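TarM (Staphylococcus aureus subsp. aureus 21178, PDB 4X7R) belongs to the group 1 glycosyltransferases of the GT-B clan, whose fold pairs two Rossmann-like domains, and carries UDP in this model. Local coordinates at residues Lys345-Val350 against Leu456-Val461; Lys3-Val8 against Lys213-Ser218. The protein carries 1 engineered substitution. One frame throughout, in Å; residues are numbered along the deposited sequence.

Contact 1: Lys345-Val350 against Leu456-Val461; sequences KKDNAV and LVNNDV
Asp347 and Asn458 reach for each other from opposite directions, and Asp347 is the side chain to follow. Its CB heads toward 456-461, and with CG anti to the backbone N (chi1 -168°) the carboxylate is carried across to the other segment, with Leu454 of helix 446-457 alongside. At CG the chain forks. OD1 of Asp347 turns back on its own segment and takes the backbone N of Ala349 at 3.1 Å, nearly along the C-O axis, which makes an Asx turn and fixes the rotation of the carboxylate. OD2 of Asp347 accepts ND2 of Asn458, also at 3.1 Å; the donor arrives on the anti side, 22° out of the carboxylate plane, while OD2 of Asp347 lies almost in the plane of the amide.

All this happens at the N-terminal ends of the strands of a parallel Rossmann-like sheet, where the loop between helix 333-346 and strand 351-355 meets the end of helix 446-457. Lys319, just before the neighbouring strand 320-324, explains an otherwise awkward approach: OD2 of Asp347 sits 3.1 Å from OD1 of Asn458, acceptor against acceptor, but Lys319 NZ makes a salt bridge with the first and a hydrogen bond with the second. The positive charge probably favours an ionised Asp347. ND2 of Asn458 has another acceptor in Leu454 O, so the amide is held at both ends.

Beside the polar group, Val350 and Val457 cross at about a right angle, CG2 of Val350 touching CG1 of Val457 at 4.0 Å. Val457 also lies on Leu395 of strand 395-398.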
loop_
_atom_site.group_PDB
_atom_site.type_symbol
_atom_site.label_atom_id
_atom_site.label_comp_id
_atom_site.label_asym_id
_atom_site.label_seq_id
_atom_site.Cartn_x
_atom_site.Cartn_y
_atom_site.Cartn_z
ATOM N N LYS A 345 3.481 25.451 23.816
ATOM C CA LYS A 345 3.713 26.807 24.344
ATOM C C LYS A 345 2.715 27.228 25.443
ATOM O O LYS A 345 3.025 28.140 26.209
ATOM C CB LYS A 345 3.853 27.869 23.234
ATOM C CG LYS A 345 5.205 27.820 22.510
ATOM C CD LYS A 345 5.547 29.123 21.785
ATOM C CE LYS A 345 6.423 30.040 22.622
ATOM N NZ LYS A 345 6.587 31.383 22.002
ATOM N N LYS A 346 1.543 26.555 25.540
ATOM C CA LYS A 346 0.546 26.806 26.595
ATOM C C LYS A 346 0.571 25.720 27.691
ATOM O O LYS A 346 0.091 25.960 28.801
ATOM C CB LYS A 346 -0.873 26.971 26.022
ATOM C CG LYS A 346 -1.204 28.405 25.623
ATOM C CD LYS A 346 -2.704 28.638 25.425
ATOM C CE LYS A 346 -3.403 29.086 26.691
ATOM N NZ LYS A 346 -4.853 29.332 26.470
ATOM N N ASP A 347 1.128 24.530 27.369
ATOM C CA ASP A 347 1.242 23.374 28.268
ATOM C C ASP A 347 2.415 22.510 27.789
ATOM O O ASP A 347 2.296 21.796 26.787
ATOM C CB ASP A 347 -0.081 22.571 28.297
ATOM C CG ASP A 347 -0.221 21.517 29.384
ATOM O OD1 ASP A 347 0.797 20.872 29.727
ATOM O OD2 ASP A 347 -1.365 21.281 29.835
ATOM N N ASN A 348 3.547 22.585 28.509
ATOM C CA ASN A 348 4.786 21.874 28.178
ATOM C C ASN A 348 4.780 20.376 28.534
ATOM O O ASN A 348 5.735 19.674 28.192
ATOM C CB ASN A 348 6.003 22.572 28.818
ATOM C CG ASN A 348 6.084 24.065 28.588
ATOM O OD1 ASN A 348 6.665 24.549 27.612
ATOM N ND2 ASN A 348 5.516 24.834 29.508
ATOM N N ALA A 349 3.721 19.887 29.219
ATOM C CA ALA A 349 3.588 18.492 29.655
ATOM C C ALA A 349 3.049 17.554 28.575
ATOM O O ALA A 349 3.302 16.348 28.633
ATOM C CB ALA A 349 2.717 18.412 30.900
ATOM N N VAL A 350 2.299 18.101 27.604
ATOM C CA VAL A 350 1.687 17.335 26.520
ATOM C C VAL A 350 2.695 16.762 25.502
ATOM O O VAL A 350 3.516 17.496 24.948
ATOM C CB VAL A 350 0.454 18.055 25.897
ATOM C CG1 VAL A 350 0.798 19.464 25.448
ATOM C CG2 VAL A 350 -0.184 17.251 24.759
ATOM N N LEU A 456 -9.242 19.092 25.838
ATOM C CA LEU A 456 -9.314 17.638 25.926
ATOM C C LEU A 456 -8.203 16.972 26.765
ATOM O O LEU A 456 -8.541 16.159 27.632
ATOM C CB LEU A 456 -9.475 17.028 24.522
ATOM C CG LEU A 456 -10.560 15.956 24.285
ATOM C CD1 LEU A 456 -11.851 16.260 25.001
ATOM C CD2 LEU A 456 -10.848 15.793 22.799
ATOM N N VAL A 457 -6.903 17.336 26.558
ATOM C CA VAL A 457 -5.775 16.769 27.334
ATOM C C VAL A 457 -5.839 17.108 28.822
ATOM O O VAL A 457 -5.288 16.359 29.631
ATOM C CB VAL A 457 -4.339 17.056 26.799
ATOM C CG1 VAL A 457 -4.023 16.282 25.538
ATOM C CG2 VAL A 457 -4.052 18.548 26.644
ATOM N N ASN A 458 -6.452 18.258 29.169
ATOM C CA ASN A 458 -6.560 18.770 30.541
ATOM C C ASN A 458 -7.912 18.507 31.220
ATOM O O ASN A 458 -8.192 19.085 32.268
ATOM C CB ASN A 458 -6.199 20.255 30.578
ATOM C CG ASN A 458 -4.730 20.503 30.378
ATOM O OD1 ASN A 458 -3.910 20.284 31.272
ATOM N ND2 ASN A 458 -4.362 20.959 29.198
ATOM N N ASN A 459 -8.733 17.617 30.643
ATOM C CA ASN A 459 -10.039 17.253 31.193
ATOM C C ASN A 459 -10.234 15.737 31.042
ATOM O O ASN A 459 -10.598 15.257 29.962
ATOM C CB ASN A 459 -11.153 18.060 30.517
ATOM C CG ASN A 459 -12.466 18.060 31.242
ATOM O OD1 ASN A 459 -12.913 17.045 31.782
ATOM N ND2 ASN A 459 -13.150 19.188 31.208
ATOM N N ASP A 460 -9.934 14.991 32.123
ATOM C CA ASP A 460 -9.998 13.528 32.187
ATOM C C ASP A 460 -11.398 12.970 31.943
ATOM O O ASP A 460 -11.538 12.032 31.156
ATOM C CB ASP A 460 -9.408 13.001 33.508
ATOM C CG ASP A 460 -7.982 13.446 33.775
ATOM O OD1 ASP A 460 -7.061 12.924 33.108
ATOM O OD2 ASP A 460 -7.785 14.312 34.660
ATOM N N VAL A 461 -12.426 13.561 32.589
ATOM C CA VAL A 461 -13.829 13.148 32.456
ATOM C C VAL A 461 -14.377 13.357 31.038
ATOM O O VAL A 461 -15.052 12.468 30.523
ATOM C CB VAL A 461 -14.772 13.659 33.597
ATOM C CG1 VAL A 461 -14.794 15.180 33.693
ATOM C CG2 VAL A 461 -16.190 13.109 33.457
#

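Contact 2: Lys3-Val8 against Lys213-Ser218; sequences KIFMMV and KLIKDS
Ile215 sits over one face of the Phe5 ring, joining the first strand of the N-terminal Rossmann-like sheet to the end of helix 203-214. Strand 3-7 runs parallel between 36-40 and 221-225, and the loop after the helix leads into 221-225, so the contact closes over one face of the sheet while Ile4 and Met6 pack on helix 17-31 at the other.

The tight part is a CH-pi contact. CG1 of Ile215 stands 3.6 Å from the centroid of the Phe5 ring and 9° off its normal, practically above the centre. The two side chains slide past each other in opposite directions, and an extended chi2 of 161° carries CD1 of Ile215 back toward the root of the ring, 3.7 Å from CB of Phe5. The other branch, CG2 of Ile215, hangs past the CD1-CE1 side of the ring, 3.9 Å from CE1 of Phe5. Both residues are buried, and the backbone of Ile215 is tied down where its O accepts a hydrogen bond from His239 NE2.

Leu214 marks the looser side. It is partly exposed, and its CB does not aim at the strand; with CG anti to the backbone N (chi1 -173°), the chain bends inward, where it shares Val39 of strand 36-40 with Phe5. Farther along, Asp217 turns its carboxylate to the backbone N atoms of Lys240 and Asn241. Across the two segments, Leu214 adds one methyl to the ring, CD2, which approaches CD2 of Phe5 obliquely at 4.0 Å.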
loop_
_atom_site.group_PDB
_atom_site.type_symbol
_atom_site.label_atom_id
_atom_site.label_comp_id
_atom_site.label_asym_id
_atom_site.label_seq_id
_atom_site.Cartn_x
_atom_site.Cartn_y
_atom_site.Cartn_z
ATOM N N LYS A 3 -16.698 -16.394 -5.601
ATOM C CA LYS A 3 -15.284 -16.209 -5.305
ATOM C C LYS A 3 -14.893 -14.813 -5.745
ATOM O O LYS A 3 -15.291 -14.356 -6.818
ATOM C CB LYS A 3 -14.369 -17.284 -5.938
ATOM C CG LYS A 3 -12.929 -17.152 -5.417
ATOM C CD LYS A 3 -12.005 -18.313 -5.759
ATOM C CE LYS A 3 -10.604 -17.978 -5.287
ATOM N NZ LYS A 3 -9.596 -18.993 -5.691
ATOM N N ILE A 4 -14.126 -14.139 -4.889
ATOM C CA ILE A 4 -13.698 -12.759 -5.065
ATOM C C ILE A 4 -12.179 -12.630 -5.247
ATOM O O ILE A 4 -11.400 -13.283 -4.543
ATOM C CB ILE A 4 -14.275 -11.912 -3.895
ATOM C CG1 ILE A 4 -15.827 -11.957 -3.895
ATOM C CG2 ILE A 4 -13.778 -10.479 -3.939
ATOM C CD1 ILE A 4 -16.477 -11.342 -2.647
ATOM N N PHE A 5 -11.779 -11.758 -6.192
ATOM C CA PHE A 5 -10.386 -11.439 -6.525
ATOM C C PHE A 5 -10.249 -9.943 -6.441
ATOM O O PHE A 5 -10.924 -9.205 -7.154
ATOM C CB PHE A 5 -10.008 -11.962 -7.929
ATOM C CG PHE A 5 -10.214 -13.453 -8.087
ATOM C CD1 PHE A 5 -11.463 -13.965 -8.427
ATOM C CD2 PHE A 5 -9.150 -14.340 -7.930
ATOM C CE1 PHE A 5 -11.653 -15.348 -8.574
ATOM C CE2 PHE A 5 -9.340 -15.721 -8.067
ATOM C CZ PHE A 5 -10.591 -16.214 -8.392
ATOM N N MET A 6 -9.426 -9.500 -5.509
ATOM C CA MET A 6 -9.241 -8.100 -5.159
ATOM C C MET A 6 -7.881 -7.648 -5.580
ATOM O O MET A 6 -6.885 -8.141 -5.080
ATOM C CB MET A 6 -9.507 -7.885 -3.660
ATOM C CG MET A 6 -10.812 -8.483 -3.222
ATOM S SD MET A 6 -11.306 -8.237 -1.495
ATOM C CE MET A 6 -9.807 -8.560 -0.608
ATOM N N MET A 7 -7.850 -6.723 -6.520
ATOM C CA MET A 7 -6.660 -6.277 -7.208
ATOM C C MET A 7 -6.023 -5.023 -6.727
ATOM O O MET A 7 -6.685 -4.001 -6.491
ATOM C CB MET A 7 -6.940 -6.204 -8.701
ATOM C CG MET A 7 -7.280 -7.557 -9.288
ATOM S SD MET A 7 -8.322 -7.336 -10.740
ATOM C CE MET A 7 -7.397 -6.135 -11.590
ATOM N N VAL A 8 -4.723 -5.117 -6.553
ATOM C CA VAL A 8 -3.855 -4.017 -6.118
ATOM C C VAL A 8 -2.466 -4.216 -6.758
ATOM O O VAL A 8 -2.121 -5.331 -7.173
ATOM C CB VAL A 8 -3.824 -3.944 -4.559
ATOM C CG1 VAL A 8 -3.076 -5.127 -3.914
ATOM C CG2 VAL A 8 -3.281 -2.619 -4.062
ATOM N N LYS A 213 -6.791 -16.153 -17.378
ATOM C CA LYS A 213 -6.306 -17.497 -17.020
ATOM C C LYS A 213 -6.671 -17.827 -15.545
ATOM O O LYS A 213 -7.184 -18.904 -15.246
ATOM C CB LYS A 213 -4.769 -17.574 -17.240
ATOM C CG LYS A 213 -4.304 -18.712 -18.130
ATOM C CD LYS A 213 -4.921 -18.720 -19.528
ATOM C CE LYS A 213 -4.755 -20.082 -20.183
ATOM N NZ LYS A 213 -5.611 -21.148 -19.570
ATOM N N LEU A 214 -6.460 -16.868 -14.642
ATOM C CA LEU A 214 -6.766 -17.032 -13.225
ATOM C C LEU A 214 -8.251 -17.107 -12.902
ATOM O O LEU A 214 -8.643 -17.932 -12.096
ATOM C CB LEU A 214 -6.129 -15.880 -12.428
ATOM C CG LEU A 214 -6.210 -15.965 -10.898
ATOM C CD1 LEU A 214 -5.247 -17.054 -10.366
ATOM C CD2 LEU A 214 -5.929 -14.610 -10.273
ATOM N N ILE A 215 -9.059 -16.216 -13.473
ATOM C CA ILE A 215 -10.467 -16.069 -13.106
ATOM C C ILE A 215 -11.407 -16.624 -14.168
ATOM O O ILE A 215 -11.459 -16.098 -15.278
ATOM C CB ILE A 215 -10.744 -14.556 -12.747
ATOM C CG1 ILE A 215 -9.736 -14.020 -11.693
ATOM C CG2 ILE A 215 -12.198 -14.303 -12.333
ATOM C CD1 ILE A 215 -9.606 -12.457 -11.615
ATOM N N LYS A 216 -12.169 -17.665 -13.818
ATOM C CA LYS A 216 -13.123 -18.259 -14.753
ATOM C C LYS A 216 -14.293 -17.319 -15.083
ATOM O O LYS A 216 -14.766 -16.550 -14.222
ATOM C CB LYS A 216 -13.573 -19.691 -14.339
ATOM C CG LYS A 216 -14.680 -19.786 -13.308
ATOM C CD LYS A 216 -15.038 -21.266 -13.133
ATOM C CE LYS A 216 -14.866 -21.722 -11.729
ATOM N NZ LYS A 216 -14.913 -23.215 -11.638
ATOM N N ASP A 217 -14.720 -17.354 -16.359
ATOM C CA ASP A 217 -15.809 -16.519 -16.846
ATOM C C ASP A 217 -17.199 -16.992 -16.400
ATOM O O ASP A 217 -18.039 -17.406 -17.211
ATOM C CB ASP A 217 -15.702 -16.240 -18.355
ATOM C CG ASP A 217 -16.507 -15.022 -18.748
ATOM O OD1 ASP A 217 -16.991 -14.305 -17.834
ATOM O OD2 ASP A 217 -16.637 -14.766 -19.959
ATOM N N SER A 218 -17.441 -16.852 -15.091
ATOM C CA SER A 218 -18.677 -17.224 -14.405
ATOM C C SER A 218 -19.208 -16.027 -13.631
ATOM O O SER A 218 -18.422 -15.269 -13.064
ATOM C CB SER A 218 -18.393 -18.380 -13.447
ATOM O OG SER A 218 -19.367 -18.503 -12.428
#

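Contact 2 is complete before contact 1 begins along the chain, and the two share no sheet, helix or strand. Contact 2 belongs to the seven-stranded parallel sheet of the N-terminal domain, contact 1 borders the six-stranded parallel sheet of the C-terminal domain, and their centres lie 51 Å apart, on opposite sides of the chain's centre, with nearest atoms about 33 Å from each other. The ten-stranded antiparallel sheet is inserted between 3-8 and 213-218, whereas 345-350 and 456-461 enclose most strands of the six-stranded one. Contact 2 thus ties a strand to a helix end, contact 1 a loop to a helix end, each inside one Rossmann-like domain, and neither bridges the two.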